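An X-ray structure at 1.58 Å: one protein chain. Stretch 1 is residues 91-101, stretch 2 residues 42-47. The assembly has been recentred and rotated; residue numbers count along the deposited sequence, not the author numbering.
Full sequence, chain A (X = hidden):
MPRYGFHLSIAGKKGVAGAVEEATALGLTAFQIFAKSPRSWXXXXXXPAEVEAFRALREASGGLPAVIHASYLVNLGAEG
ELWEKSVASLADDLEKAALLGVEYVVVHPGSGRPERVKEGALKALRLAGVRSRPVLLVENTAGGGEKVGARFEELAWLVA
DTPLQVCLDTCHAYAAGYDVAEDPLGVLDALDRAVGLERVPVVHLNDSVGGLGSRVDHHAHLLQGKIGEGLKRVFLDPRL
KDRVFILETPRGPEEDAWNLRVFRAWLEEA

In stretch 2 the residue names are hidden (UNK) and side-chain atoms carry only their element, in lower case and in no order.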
ATOM      1  N   ALA A  91     -11.699   9.979   1.947  1.00  8.31           N
ATOM      2  CA  ALA A  91     -11.416  11.409   2.017  1.00  9.78           C
ATOM      3  C   ALA A  91     -10.787  11.696   3.376  1.00  8.53           C
ATOM      4  O   ALA A  91      -9.874  12.513   3.487  1.00  9.14           O
ATOM      5  CB  ALA A  91     -12.696  12.211   1.849  1.00  9.94           C
ATOM      6  N   ASP A  92     -11.280  11.016   4.407  1.00  9.75           N
ATOM      7  CA  ASP A  92     -10.743  11.189   5.753  1.00  9.73           C
ATOM      8  C   ASP A  92      -9.283  10.748   5.776  1.00  9.97           C
ATOM      9  O   ASP A  92      -8.438  11.429   6.352  1.00 10.60           O
ATOM     10  CB  ASP A  92     -11.554  10.375   6.768  1.00 11.00           C
ATOM     11  CG  ASP A  92     -10.876  10.291   8.129  1.00 12.24           C
ATOM     12  OD1 ASP A  92     -10.745  11.333   8.806  1.00 13.29           O
ATOM     13  OD2 ASP A  92     -10.473   9.175   8.519  1.00 14.01           O
ATOM     14  N   ASP A  93      -8.987   9.611   5.149  1.00  9.91           N
ATOM     15  CA  ASP A  93      -7.611   9.119   5.103  1.00  9.25           C
ATOM     16  C   ASP A  93      -6.700  10.160   4.462  1.00  8.07           C
ATOM     17  O   ASP A  93      -5.602  10.414   4.942  1.00  8.44           O
ATOM     18  CB  ASP A  93      -7.496   7.822   4.291  1.00 10.20           C
ATOM     19  CG  ASP A  93      -8.164   6.635   4.962  1.00 11.21           C
ATOM     20  OD1 ASP A  93      -8.130   6.546   6.207  1.00 11.72           O
ATOM     21  OD2 ASP A  93      -8.708   5.776   4.232  1.00 12.74           O
ATOM     22  N   LEU A  94      -7.162  10.758   3.368  1.00  7.91           N
ATOM     23  CA  LEU A  94      -6.373  11.760   2.658  1.00  7.49           C
ATOM     24  C   LEU A  94      -6.166  13.029   3.481  1.00  7.46           C
ATOM     25  O   LEU A  94      -5.081  13.606   3.477  1.00  9.23           O
ATOM     26  CB  LEU A  94      -7.048  12.097   1.329  1.00  8.73           C
ATOM     27  CG  LEU A  94      -7.055  10.966   0.299  1.00  7.12           C
ATOM     28  CD1 LEU A  94      -8.062  11.254  -0.800  1.00  9.12           C
ATOM     29  CD2 LEU A  94      -5.659  10.801  -0.278  1.00 10.22           C
ATOM     30  N   GLU A  95      -7.216  13.459   4.175  1.00  7.56           N
ATOM     31  CA  GLU A  95      -7.157  14.651   5.010  1.00  9.01           C
ATOM     32  C   GLU A  95      -6.194  14.431   6.179  1.00  9.48           C
ATOM     33  O   GLU A  95      -5.398  15.312   6.513  1.00 10.77           O
ATOM     34  CB  GLU A  95      -8.559  14.995   5.524  1.00  9.97           C
ATOM     35  CG  GLU A  95      -9.486  15.539   4.439  1.00 11.27           C
ATOM     36  CD  GLU A  95     -10.957  15.327   4.751  1.00 14.88           C
ATOM     37  OE1 GLU A  95     -11.296  15.084   5.927  1.00 15.86           O
ATOM     38  OE2 GLU A  95     -11.781  15.413   3.812  1.00 13.99           O
ATOM     39  N   LYS A  96      -6.265  13.249   6.786  1.00  8.41           N
ATOM     40  CA  LYS A  96      -5.393  12.920   7.905  1.00  9.23           C
ATOM     41  C   LYS A  96      -3.949  12.844   7.406  1.00 10.37           C
ATOM     42  O   LYS A  96      -3.029  13.330   8.063  1.00  9.73           O
ATOM     43  CB  LYS A  96      -5.826  11.589   8.540  1.00 10.87           C
ATOM     44  CG  LYS A  96      -7.193  11.643   9.240  1.00 12.57           C
ATOM     45  CD  LYS A  96      -7.105  12.382  10.569  1.00 12.11           C
ATOM     46  CE  LYS A  96      -8.475  12.839  11.087  1.00 12.99           C
ATOM     47  NZ  LYS A  96      -9.457  11.740  11.306  1.00 13.64           N
ATOM     48  N   ALA A  97      -3.753  12.247   6.234  1.00  8.79           N
ATOM     49  CA  ALA A  97      -2.415  12.142   5.665  1.00  8.77           C
ATOM     50  C   ALA A  97      -1.832  13.535   5.417  1.00  9.03           C
ATOM     51  O   ALA A  97      -0.654  13.782   5.680  1.00  9.13           O
ATOM     52  CB  ALA A  97      -2.458  11.349   4.360  1.00  8.52           C
ATOM     53  N   ALA A  98      -2.657  14.447   4.913  1.00  9.71           N
ATOM     54  CA  ALA A  98      -2.192  15.806   4.647  1.00 10.47           C
ATOM     55  C   ALA A  98      -1.736  16.475   5.941  1.00 11.01           C
ATOM     56  O   ALA A  98      -0.694  17.128   5.979  1.00 12.19           O
ATOM     57  CB  ALA A  98      -3.297  16.629   3.988  1.00 10.19           C
ATOM     58  N   LEU A  99      -2.519  16.309   7.000  1.00 11.72           N
ATOM     59  CA  LEU A  99      -2.174  16.898   8.288  1.00 11.66           C
ATOM     60  C   LEU A  99      -0.864  16.334   8.820  1.00 11.37           C
ATOM     61  O   LEU A  99      -0.021  17.068   9.339  1.00 12.23           O
ATOM     62  CB  LEU A  99      -3.287  16.639   9.306  1.00 13.34           C
ATOM     63  CG  LEU A  99      -4.569  17.460   9.169  1.00 16.65           C
ATOM     64  CD1 LEU A  99      -5.625  16.926  10.122  1.00 16.94           C
ATOM     65  CD2 LEU A  99      -4.267  18.923   9.470  1.00 19.69           C
ATOM     66  N   LEU A 100      -0.690  15.026   8.680  1.00 10.64           N
ATOM     67  CA  LEU A 100       0.513  14.368   9.169  1.00 10.76           C
ATOM     68  C   LEU A 100       1.736  14.540   8.280  1.00 11.30           C
ATOM     69  O   LEU A 100       2.853  14.275   8.708  1.00 12.43           O
ATOM     70  CB  LEU A 100       0.238  12.877   9.372  1.00  8.67           C
ATOM     71  CG  LEU A 100      -0.745  12.550  10.501  1.00  9.51           C
ATOM     72  CD1 LEU A 100      -1.085  11.068  10.485  1.00 10.84           C
ATOM     73  CD2 LEU A 100      -0.124  12.949  11.836  1.00  8.03           C
ATOM     74  N   GLY A 101       1.530  14.984   7.045  1.00 11.51           N
ATOM     75  CA  GLY A 101       2.646  15.148   6.136  1.00 10.38           C
ATOM     76  C   GLY A 101       3.015  13.826   5.482  1.00 11.39           C
ATOM     77  O   GLY A 101       4.126  13.663   4.976  1.00 12.86           O
ATOM     78  N   UNK A  42     -15.892   4.894  11.803  1.00 22.87           N
ATOM     79  CA  UNK A  42     -15.679   6.119  12.569  1.00 24.17           C
ATOM     80  C   UNK A  42     -14.271   6.696  12.432  1.00 21.47           C
ATOM     81  O   UNK A  42     -13.282   6.004  12.666  1.00 21.53           O
ATOM     82  n   UNK A  42     -21.861   7.522  14.412  1.00 40.71           N
ATOM     83  n   UNK A  42     -19.630   6.955  14.361  1.00 39.59           N
ATOM     84  c   UNK A  42     -20.884   6.740  13.971  1.00 40.58           C
ATOM     85  n   UNK A  42     -21.162   5.741  13.146  1.00 41.31           N
ATOM     86  c   UNK A  42     -15.977   5.869  14.051  1.00 26.90           C
ATOM     87  c   UNK A  42     -18.486   6.152  13.931  1.00 35.72           C
ATOM     88  c   UNK A  42     -17.192   6.615  14.586  1.00 32.94           C
ATOM     89  N   UNK A  43     -14.164   7.977  12.045  1.00 20.40           N
ATOM     90  CA  UNK A  43     -12.842   8.595  11.903  1.00 19.43           C
ATOM     91  C   UNK A  43     -12.190   8.748  13.273  1.00 18.37           C
ATOM     92  O   UNK A  43     -12.880   8.910  14.282  1.00 19.50           O
ATOM     93  c   UNK A  43     -15.224   8.926  11.661  1.00 21.10           C
ATOM     94  c   UNK A  43     -13.155   9.939  11.251  1.00 19.80           C
ATOM     95  c   UNK A  43     -14.514  10.257  11.777  1.00 21.61           C
ATOM     96  N   UNK A  44     -10.863   8.696  13.303  1.00 15.64           N
ATOM     97  CA  UNK A  44     -10.117   8.823  14.552  1.00 14.07           C
ATOM     98  C   UNK A  44      -9.607  10.243  14.743  1.00 13.07           C
ATOM     99  O   UNK A  44      -8.875  10.775  13.903  1.00 13.02           O
ATOM    100  c   UNK A  44      -8.937   7.849  14.550  1.00 12.67           C
ATOM    101  n   UNK A  44      -5.002   9.137  15.921  1.00 16.89           N
ATOM    102  c   UNK A  44      -5.010   8.157  16.814  1.00 15.82           C
ATOM    103  n   UNK A  44      -5.861   7.144  16.692  1.00 15.31           N
ATOM    104  c   UNK A  44      -6.836   7.008  15.613  1.00 14.34           C
ATOM    105  n   UNK A  44      -4.167   8.189  17.838  1.00 17.94           N
ATOM    106  c   UNK A  44      -7.984   8.004  15.729  1.00 13.30           C
ATOM    107  N   UNK A  45     -10.000  10.858  15.854  1.00 14.10           N
ATOM    108  CA  UNK A  45      -9.585  12.221  16.147  1.00 14.08           C
ATOM    109  C   UNK A  45      -8.067  12.345  16.159  1.00 14.26           C
ATOM    110  O   UNK A  45      -7.360  11.520  16.751  1.00 14.62           O
ATOM    111  c   UNK A  45     -10.157  12.664  17.488  1.00 15.22           C
ATOM    112  N   UNK A  46      -7.571  13.381  15.494  1.00 13.74           N
ATOM    113  CA  UNK A  46      -6.141  13.635  15.422  1.00 15.26           C
ATOM    114  C   UNK A  46      -5.892  15.050  15.941  1.00 15.24           C
ATOM    115  O   UNK A  46      -6.161  16.026  15.246  1.00 15.64           O
ATOM    116  c   UNK A  46      -5.665  13.507  13.974  1.00 15.65           C
ATOM    117  c   UNK A  46      -3.621  12.141  14.388  1.00 14.93           C
ATOM    118  c   UNK A  46      -3.880  13.408  12.244  1.00 15.97           C
ATOM    119  c   UNK A  46      -4.158  13.414  13.741  1.00 15.72           C
ATOM    120  N   UNK A  47      -5.385  15.149  17.167  1.00 16.29           N
ATOM    121  CA  UNK A  47      -5.112  16.441  17.797  1.00 16.37           C
ATOM    122  C   UNK A  47      -3.877  17.141  17.240  1.00 15.91           C
ATOM    123  O   UNK A  47      -2.967  16.499  16.725  1.00 13.49           O
ATOM    124  o   UNK A  47      -3.672  15.649  19.575  1.00 19.57           O
ATOM    125  c   UNK A  47      -4.924  16.254  19.302  1.00 16.76           C
TER
HETATM  126  O   HOH W   1      -9.279   8.864  11.024  1.00 11.55           O

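Position 42 carries three carbons, a nitrogen, then a carbon holding two more nitrogens: an unbranched chain ending in a guanidinium. It points away from the helix of stretch 1; its nearest approach is CB, 8.5 Å from OD2 of Asp-92. This is Arg-42, which takes no part in the contact.

At position 43 three carbons close a ring onto the backbone nitrogen. Its CB lies 3.7 Å from OD1 of Asp-92 and 4.1 Å from NZ of Lys-96. Only proline closes such a ring, so the ring of Pro-43 packs beside a charged pair without offering it a polar group.

Position 44 again has three carbons, a nitrogen, and a carbon bearing two nitrogens. The side chain leaves sideways and has no atom within 4.5 Å of stretch 1. What the helix reads here is backbone: the O of position 44 accepts a hydrogen bond from NZ of Lys-96 at 2.8 Å, and the N of position 44 donates to a water at 2.8 Å from the water oxygen. The residue is a second arginine, Arg-44, extended through three t rotamers, its guanidinium nitrogens NH1 and NH2 bonded elsewhere in the structure.

Position 45 has a single side-chain carbon; its CB points away and lies 6.3 Å from NZ of Lys-96. It is Ala-45.

Position 46 shows four carbons, forked at the second, and points toward the helix. One terminal carbon of the fork lies 3.7 Å from CG of Leu-100, 3.8 Å from CD of Lys-96 and 4.4 Å from CB of Leu-99. This is Leu-46, and the carbon is its CD2.

Position 47 has one carbon followed by one oxygen and does not reach stretch 1. It is Ser-47, at the N-cap of the next helix, where its side chain caps a backbone N just past the stretch.

The contact has a polar end and an apolar end, and Lys-96 belongs to both. Its NZ forms a salt bridge with OD1 of Asp-92 at 2.8 Å, one helical turn back, while also donating to the O of Arg-44. The same water that accepts from Arg-44 accepts from NZ of Lys-96 at 2.9 Å and can donate to OD2 of Asp-92 at 2.8 Å, linking the acid to the loop. Meanwhile the aliphatic stem of Lys-96 joins Leu-99 and Leu-100 in receiving Leu-46, whose 91 Å² of covered surface is the largest share of any residue here. The design rule is economical: one leucine supplies most of the loop's packing, and a lysine salt-bridged to an acid on its own helix also donates to a loop carbonyl.

Stretch 2 (42-47) RPRALS
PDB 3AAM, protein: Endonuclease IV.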